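Local atomic coordinates of fasciclin I (Drosophila melanogaster, PDB entry 1O70), a protein that acts as a neural cell adhesion molecule, represented here by its third and fourth FAS1 domains. Residues A[159-162]-A[163-167]; A[181-184]-A[185-189]; A[293-297]-A[298-302]. All blocks are in the same frame, centred on the assembly; numbering follows the deposited sequence.

Overall arrangement
All three contacts are local ones within the fourth FAS1 domain, and they follow one another along the chain. Contact 1 is helix 161-167 with the two residues before it. Contact 2 lies in the connection between helix 172-177 and strand 193-199. Contact 3 is the end of the hairpin formed by strands 284-295 and 298-303 of this domain's mixed sheet. The centres of contacts 1 and 3 are about 9 Å apart, those of contacts 1 and 2 about 11 Å, and those of contacts 2 and 3 about 15 Å. Asn297 of contact 3 probably hydrogen-bonds to both others, so the closing hairpin of the domain is tied to its first helix and to that connection.

Contact 1 of 3, residues A[159-162]-A[163-167]; sequences TTVL and GKLES. With NAG (2-acetamido-2-deoxy-beta-D-glucopyranose), chain B.
Thr159 packs its CB and hydroxyl against the first turn of the helix, with Thr159 OG1 3.8 Å from Lys164 CG. The lysine side chain passes it at a slant and runs on to Gly130 O, to which its NZ is hydrogen-bonded. Thr160 is the N-cap of helix 161-167. Its chi1 of 63° sets OG1 between the backbone N and the carbonyl carbon, and Thr160 OG1 accepts there from Gly163 N at 3.0 Å. Thr160 O accepts from Lys164 N at 2.9 Å. A valine here would remove the hydroxyl and would probably leave Gly163 N without its capping acceptor. Val161 begins the helix of this fourth FAS1 domain, and Val161 O accepts from Leu165 N at 2.9 Å. CG1 of Val161 meets Leu165 CD1 at 4.3 Å, on the side turned to Tyr196 of strand 193-199. Leu162 O accepts from Glu166 N at 3.1 Å, and Glu166 CG lies close beside the same oxygen. Beyond CG the glutamate runs extended, and Glu166 OE1 comes 4.2 Å from Leu162 CG. One turn on, Ser167 OG donates to Gly163 O at 2.8 Å, while Ser167 O accepts from O6 of the N-acetylglucosamine.

Contact 2 of 3, residues A[181-184]-A[185-189]; sequences SHFN and DQLNN
Asp185 lies beside His182, both side chains pointing the same way. Asp185 OD2 sits at the edge of the imidazole, near its plane, 3.6 Å from His182 ND1. The carboxylate plane stands 85° to the ring. The backbone N of Asp185 adds a weak hydrogen bond to His182 O. Gln186 folds back over Phe183. Its chi1 of 65° places CG between the backbone N and the carbonyl carbon, near Phe183 O. The amide can then do two things. Gln186 NE2 donates to Phe183 O at 3.2 Å, with the acceptor in the amide plane and the donor on a carbonyl lone pair. Gln186 NE2 also stands over one face of the Phe183 ring, offset toward the rim, 3.5 Å from Phe183 CE1. The ring and amide planes are 71° apart. These residues belong to the connection between helix 172-177 and strand 193-199 of the fourth FAS1 domain. Leu187 N donates to Asn184 O at 2.7 Å, from above the carbonyl plane. Leu187 CB lies 3.2 Å from Asn184 O. Leu187 CD1 also meets Phe183 CE2 obliquely at 4.2 Å. On the Asn184 side chain, ND2 is hydrogen-bonded to Tyr175 O. Asn188 N donates to Asp185 O, and Asn189 N to Gln186 O.

Contact 3 of 3, residues A[293-297]-A[298-302]; sequences VECTN and GIIHV
Ile300 faces Val293 and Cys295 across the last beta hairpin of the domain, where strands 284-295 and 298-303 run antiparallel. Ile300 CB lies 4.0 Å from Val293 CB and also close to Val293 O. Chi1 of -77° turns CG1 anti to the carbonyl carbon. From there the branch runs out straight, with chi2 of 179°. At the tip, Ile300 CD1 meets Cys295 SG at 4.2 Å. Val161 of helix 161-167 and Val198 of the neighbouring strand 193-199 also touch this side chain. Val293 CB lies 3.2 Å from Ile300 O, and Val293 CG2 reaches Val302 CG2 at 4.4 Å.

Beneath these side chains, Val293 and Ile300 form an antiparallel hydrogen-bonded pair. Val293 N donates to Ile300 O at 2.7 Å. In return Ile300 N donates to Val293 O at 3.0 Å, from above the carbonyl plane. Glu294 and Ile299 are the next, non-hydrogen-bonded pair. Their side chains lie on the face turned away from Val293 and Ile300. Glu294 CG comes 4.4 Å from Ile299 CD1. Nearer the turn, Cys295 N donates to Gly298 O at 2.8 Å. Gly298 has a positive phi of 151°, and its backbone angles call for glycine. The Asn297 amide bonds outside the hairpin. ND2 donates to Asn189 O and Leu187 O, and OD1 accepts from Val161 N.

The chemistry thus divides in two. Backbone bonds hold the strands together, while the Val293, Cys295 and Ile300 side chains give an apolar face against the first helix. The amide of Asn297, buried at the turn, has its polar atoms satisfied by backbone groups of that helix and of the 181-189 segment.

Contact 1 of 3, residues A[159-162]-A[163-167]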
loop_
_atom_site.group_PDB
_atom_site.type_symbol
_atom_site.label_atom_id
_atom_site.label_comp_id
_atom_site.label_asym_id
_atom_site.label_seq_id
_atom_site.Cartn_x
_atom_site.Cartn_y
_atom_site.Cartn_z
ATOM N N THR A 159 -8.753 5.107 -5.403
ATOM C CA THR A 159 -9.039 3.900 -6.164
ATOM C C THR A 159 -9.630 2.814 -5.280
ATOM O O THR A 159 -9.354 2.750 -4.080
ATOM C CB THR A 159 -7.778 3.318 -6.825
ATOM O OG1 THR A 159 -6.819 2.967 -5.817
ATOM C CG2 THR A 159 -7.183 4.318 -7.790
ATOM N N THR A 160 -10.465 1.974 -5.884
ATOM C CA THR A 160 -11.077 0.860 -5.179
ATOM C C THR A 160 -10.024 -0.248 -5.186
ATOM O O THR A 160 -8.986 -0.129 -5.849
ATOM C CB THR A 160 -12.307 0.320 -5.928
ATOM O OG1 THR A 160 -11.895 -0.191 -7.204
ATOM C CG2 THR A 160 -13.330 1.411 -6.143
ATOM N N VAL A 161 -10.290 -1.317 -4.450
ATOM C CA VAL A 161 -9.388 -2.456 -4.419
ATOM C C VAL A 161 -9.044 -2.841 -5.865
ATOM O O VAL A 161 -7.873 -2.993 -6.219
ATOM C CB VAL A 161 -10.066 -3.647 -3.710
ATOM C CG1 VAL A 161 -9.237 -4.906 -3.882
ATOM C CG2 VAL A 161 -10.262 -3.328 -2.245
ATOM N N LEU A 162 -10.073 -2.985 -6.697
ATOM C CA LEU A 162 -9.879 -3.329 -8.112
ATOM C C LEU A 162 -9.035 -2.285 -8.839
ATOM O O LEU A 162 -8.135 -2.627 -9.606
ATOM C CB LEU A 162 -11.230 -3.450 -8.835
ATOM C CG LEU A 162 -11.131 -3.666 -10.351
ATOM C CD1 LEU A 162 -10.509 -5.039 -10.622
ATOM C CD2 LEU A 162 -12.514 -3.582 -11.012
ATOM N N GLY A 163 -9.339 -1.011 -8.594
ATOM C CA GLY A 163 -8.612 0.058 -9.249
ATOM C C GLY A 163 -7.137 -0.031 -8.945
ATOM O O GLY A 163 -6.291 0.227 -9.807
ATOM N N LYS A 164 -6.840 -0.412 -7.707
ATOM C CA LYS A 164 -5.477 -0.554 -7.227
ATOM C C LYS A 164 -4.815 -1.745 -7.899
ATOM O O LYS A 164 -3.700 -1.638 -8.411
ATOM C CB LYS A 164 -5.484 -0.771 -5.716
ATOM C CG LYS A 164 -4.478 0.065 -4.948
ATOM C CD LYS A 164 -3.062 -0.151 -5.417
ATOM C CE LYS A 164 -2.115 0.854 -4.787
ATOM N NZ LYS A 164 -2.410 2.236 -5.225
ATOM N N LEU A 165 -5.507 -2.880 -7.891
ATOM C CA LEU A 165 -4.984 -4.102 -8.501
ATOM C C LEU A 165 -4.566 -3.955 -9.951
ATOM O O LEU A 165 -3.622 -4.606 -10.388
ATOM C CB LEU A 165 -6.004 -5.235 -8.416
ATOM C CG LEU A 165 -6.213 -5.972 -7.094
ATOM C CD1 LEU A 165 -7.436 -6.857 -7.256
ATOM C CD2 LEU A 165 -4.976 -6.797 -6.732
ATOM N N GLU A 166 -5.259 -3.123 -10.713
ATOM C CA GLU A 166 -4.876 -2.973 -12.111
ATOM C C GLU A 166 -3.802 -1.922 -12.316
ATOM O O GLU A 166 -3.094 -1.960 -13.313
ATOM C CB GLU A 166 -6.102 -2.671 -12.970
ATOM C CG GLU A 166 -7.077 -1.741 -12.318
ATOM C CD GLU A 166 -8.335 -1.559 -13.150
ATOM O OE1 GLU A 166 -8.854 -2.571 -13.679
ATOM O OE2 GLU A 166 -8.813 -0.406 -13.257
ATOM N N SER A 167 -3.658 -1.012 -11.357
ATOM C CA SER A 167 -2.653 0.035 -11.470
ATOM C C SER A 167 -1.319 -0.200 -10.738
ATOM O O SER A 167 -0.371 0.561 -10.935
ATOM C CB SER A 167 -3.253 1.386 -11.048
ATOM O OG SER A 167 -3.705 1.373 -9.717
HETATM C C1 NAG B . 2.541 3.907 -9.910
HETATM C C2 NAG B . 3.714 2.933 -9.856
HETATM C C3 NAG B . 4.416 2.933 -11.218
HETATM C C4 NAG B . 3.418 2.620 -12.350
HETATM C C5 NAG B . 2.210 3.573 -12.243
HETATM C C6 NAG B . 1.105 3.296 -13.237
HETATM C C7 NAG B . 4.899 2.554 -7.794
HETATM C C8 NAG B . 5.933 3.040 -6.788
HETATM N N2 NAG B . 4.650 3.344 -8.833
HETATM O O3 NAG B . 5.493 2.011 -11.216
HETATM O O4 NAG B . 4.063 2.824 -13.622
HETATM O O5 NAG B . 1.624 3.503 -10.928
HETATM O O6 NAG B . 0.718 1.930 -13.193
HETATM O O7 NAG B . 4.334 1.478 -7.628
#

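Contact 2 of 3, residues A[181-184]-A[185-189]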
loop_
_atom_site.group_PDB
_atom_site.type_symbol
_atom_site.label_atom_id
_atom_site.label_comp_id
_atom_site.label_asym_id
_atom_site.label_seq_id
_atom_site.Cartn_x
_atom_site.Cartn_y
_atom_site.Cartn_z
ATOM N N SER A 181 -11.578 -16.014 -13.981
ATOM C CA SER A 181 -12.868 -16.385 -13.413
ATOM C C SER A 181 -13.767 -15.188 -13.136
ATOM O O SER A 181 -14.845 -15.339 -12.564
ATOM C CB SER A 181 -12.650 -17.108 -12.092
ATOM O OG SER A 181 -12.212 -16.180 -11.109
ATOM N N HIS A 182 -13.311 -13.999 -13.508
ATOM C CA HIS A 182 -14.071 -12.773 -13.283
ATOM C C HIS A 182 -14.212 -12.507 -11.795
ATOM O O HIS A 182 -15.166 -11.873 -11.334
ATOM C CB HIS A 182 -15.439 -12.870 -13.957
ATOM C CG HIS A 182 -15.357 -12.937 -15.451
ATOM N ND1 HIS A 182 -15.413 -11.816 -16.254
ATOM C CD2 HIS A 182 -15.169 -13.987 -16.285
ATOM C CE1 HIS A 182 -15.264 -12.173 -17.518
ATOM N NE2 HIS A 182 -15.113 -13.485 -17.564
ATOM N N PHE A 183 -13.237 -13.012 -11.048
ATOM C CA PHE A 183 -13.179 -12.833 -9.610
ATOM C C PHE A 183 -13.008 -11.343 -9.297
ATOM O O PHE A 183 -13.540 -10.853 -8.307
ATOM C CB PHE A 183 -11.982 -13.602 -9.051
ATOM C CG PHE A 183 -11.721 -13.351 -7.596
ATOM C CD1 PHE A 183 -12.368 -14.090 -6.628
ATOM C CD2 PHE A 183 -10.844 -12.351 -7.197
ATOM C CE1 PHE A 183 -12.136 -13.849 -5.280
ATOM C CE2 PHE A 183 -10.606 -12.100 -5.851
ATOM C CZ PHE A 183 -11.259 -12.848 -4.894
ATOM N N ASN A 184 -12.270 -10.627 -10.146
ATOM C CA ASN A 184 -12.013 -9.203 -9.929
ATOM C C ASN A 184 -13.235 -8.296 -9.990
ATOM O O ASN A 184 -13.321 -7.314 -9.254
ATOM C CB ASN A 184 -11.000 -8.663 -10.941
ATOM C CG ASN A 184 -9.686 -9.395 -10.912
ATOM O OD1 ASN A 184 -9.330 -10.016 -9.919
ATOM N ND2 ASN A 184 -8.942 -9.308 -12.004
ATOM N N ASP A 185 -14.162 -8.615 -10.884
ATOM C CA ASP A 185 -15.365 -7.814 -11.074
ATOM C C ASP A 185 -15.936 -7.264 -9.774
ATOM O O ASP A 185 -16.141 -6.054 -9.625
ATOM C CB ASP A 185 -16.426 -8.640 -11.807
ATOM C CG ASP A 185 -16.012 -8.983 -13.227
ATOM O OD1 ASP A 185 -14.806 -8.860 -13.540
ATOM O OD2 ASP A 185 -16.881 -9.381 -14.031
ATOM N N GLN A 186 -16.173 -8.155 -8.826
ATOM C CA GLN A 186 -16.741 -7.779 -7.538
ATOM C C GLN A 186 -15.952 -6.729 -6.755
ATOM O O GLN A 186 -16.532 -5.971 -5.982
ATOM C CB GLN A 186 -16.894 -9.031 -6.672
ATOM C CG GLN A 186 -15.565 -9.664 -6.315
ATOM C CD GLN A 186 -15.730 -10.859 -5.420
ATOM O OE1 GLN A 186 -16.492 -10.818 -4.450
ATOM N NE2 GLN A 186 -15.003 -11.932 -5.722
ATOM N N LEU A 187 -14.635 -6.694 -6.947
ATOM C CA LEU A 187 -13.763 -5.770 -6.220
ATOM C C LEU A 187 -13.962 -4.298 -6.545
ATOM O O LEU A 187 -13.248 -3.432 -6.030
ATOM C CB LEU A 187 -12.307 -6.156 -6.454
ATOM C CG LEU A 187 -12.014 -7.607 -6.079
ATOM C CD1 LEU A 187 -10.586 -7.928 -6.440
ATOM C CD2 LEU A 187 -12.273 -7.824 -4.601
ATOM N N ASN A 188 -14.934 -4.012 -7.396
ATOM C CA ASN A 188 -15.215 -2.637 -7.768
ATOM C C ASN A 188 -16.401 -2.137 -6.943
ATOM O O ASN A 188 -16.594 -0.933 -6.784
ATOM C CB ASN A 188 -15.536 -2.564 -9.260
ATOM C CG ASN A 188 -15.262 -1.195 -9.840
ATOM O OD1 ASN A 188 -14.303 -0.522 -9.438
ATOM N ND2 ASN A 188 -16.081 -0.776 -10.802
ATOM N N ASN A 189 -17.176 -3.079 -6.407
ATOM C CA ASN A 189 -18.353 -2.769 -5.607
ATOM C C ASN A 189 -18.026 -1.855 -4.430
ATOM O O ASN A 189 -17.081 -2.101 -3.685
ATOM C CB ASN A 189 -19.001 -4.060 -5.099
ATOM C CG ASN A 189 -20.361 -3.819 -4.470
ATOM O OD1 ASN A 189 -20.473 -3.251 -3.384
ATOM N ND2 ASN A 189 -21.406 -4.250 -5.157
#

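Contact 3 of 3, residues A[293-297]-A[298-302]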
loop_
_atom_site.group_PDB
_atom_site.type_symbol
_atom_site.label_atom_id
_atom_site.label_comp_id
_atom_site.label_asym_id
_atom_site.label_seq_id
_atom_site.Cartn_x
_atom_site.Cartn_y
_atom_site.Cartn_z
ATOM N N VAL A 293 -2.657 -1.197 2.611
ATOM C CA VAL A 293 -2.694 -0.412 1.387
ATOM C C VAL A 293 -4.165 -0.035 1.239
ATOM O O VAL A 293 -4.928 -0.729 0.578
ATOM C CB VAL A 293 -2.209 -1.249 0.176
ATOM C CG1 VAL A 293 -2.352 -0.450 -1.120
ATOM C CG2 VAL A 293 -0.741 -1.660 0.385
ATOM N N GLU A 294 -4.558 1.061 1.881
ATOM C CA GLU A 294 -5.947 1.500 1.873
ATOM C C GLU A 294 -6.570 1.787 0.526
ATOM O O GLU A 294 -5.908 2.263 -0.392
ATOM C CB GLU A 294 -6.110 2.734 2.744
ATOM C CG GLU A 294 -6.268 2.438 4.206
ATOM C CD GLU A 294 -6.248 3.711 5.014
ATOM O OE1 GLU A 294 -6.901 4.699 4.583
ATOM O OE2 GLU A 294 -5.593 3.714 6.079
ATOM N N CYS A 295 -7.866 1.504 0.429
ATOM C CA CYS A 295 -8.632 1.745 -0.788
ATOM C C CYS A 295 -9.951 2.416 -0.430
ATOM O O CYS A 295 -10.244 2.622 0.747
ATOM C CB CYS A 295 -8.904 0.438 -1.519
ATOM S SG CYS A 295 -7.413 -0.383 -2.126
ATOM N N THR A 296 -10.751 2.744 -1.436
ATOM C CA THR A 296 -12.016 3.420 -1.190
ATOM C C THR A 296 -13.101 2.476 -0.681
ATOM O O THR A 296 -14.008 2.896 0.040
ATOM C CB THR A 296 -12.511 4.136 -2.462
ATOM O OG1 THR A 296 -12.624 3.191 -3.537
ATOM C CG2 THR A 296 -11.522 5.233 -2.870
ATOM N N ASN A 297 -12.995 1.198 -1.037
ATOM C CA ASN A 297 -13.968 0.203 -0.611
ATOM C C ASN A 297 -13.279 -0.927 0.132
ATOM O O ASN A 297 -13.705 -2.077 0.042
ATOM C CB ASN A 297 -14.691 -0.366 -1.824
ATOM C CG ASN A 297 -13.749 -1.021 -2.789
ATOM O OD1 ASN A 297 -12.546 -0.775 -2.755
ATOM N ND2 ASN A 297 -14.286 -1.855 -3.673
ATOM N N GLY A 298 -12.214 -0.615 0.864
ATOM C CA GLY A 298 -11.530 -1.668 1.586
ATOM C C GLY A 298 -10.051 -1.425 1.785
ATOM O O GLY A 298 -9.571 -0.301 1.678
ATOM N N ILE A 299 -9.322 -2.494 2.075
ATOM C CA ILE A 299 -7.896 -2.397 2.311
ATOM C C ILE A 299 -7.209 -3.615 1.719
ATOM O O ILE A 299 -7.774 -4.708 1.699
ATOM C CB ILE A 299 -7.604 -2.335 3.832
ATOM C CG1 ILE A 299 -6.138 -1.973 4.084
ATOM C CG2 ILE A 299 -7.890 -3.686 4.462
ATOM C CD1 ILE A 299 -5.834 -1.743 5.543
ATOM N N ILE A 300 -5.987 -3.422 1.241
ATOM C CA ILE A 300 -5.205 -4.507 0.666
ATOM C C ILE A 300 -3.924 -4.723 1.466
ATOM O O ILE A 300 -3.268 -3.761 1.853
ATOM C CB ILE A 300 -4.792 -4.176 -0.767
ATOM C CG1 ILE A 300 -5.983 -4.363 -1.711
ATOM C CG2 ILE A 300 -3.586 -5.030 -1.176
ATOM C CD1 ILE A 300 -5.647 -4.024 -3.162
ATOM N N HIS A 301 -3.557 -5.976 1.714
ATOM C CA HIS A 301 -2.312 -6.263 2.437
ATOM C C HIS A 301 -1.438 -7.115 1.514
ATOM O O HIS A 301 -1.764 -8.274 1.226
ATOM C CB HIS A 301 -2.588 -7.039 3.720
ATOM C CG HIS A 301 -3.524 -6.345 4.661
ATOM N ND1 HIS A 301 -3.169 -5.213 5.363
ATOM C CD2 HIS A 301 -4.800 -6.627 5.018
ATOM C CE1 HIS A 301 -4.185 -4.826 6.114
ATOM N NE2 HIS A 301 -5.187 -5.668 5.924
ATOM N N VAL A 302 -0.330 -6.558 1.045
ATOM C CA VAL A 302 0.527 -7.315 0.143
ATOM C C VAL A 302 1.369 -8.318 0.912
ATOM O O VAL A 302 2.161 -7.954 1.782
ATOM C CB VAL A 302 1.447 -6.396 -0.670
ATOM C CG1 VAL A 302 2.297 -7.236 -1.600
ATOM C CG2 VAL A 302 0.614 -5.405 -1.468
#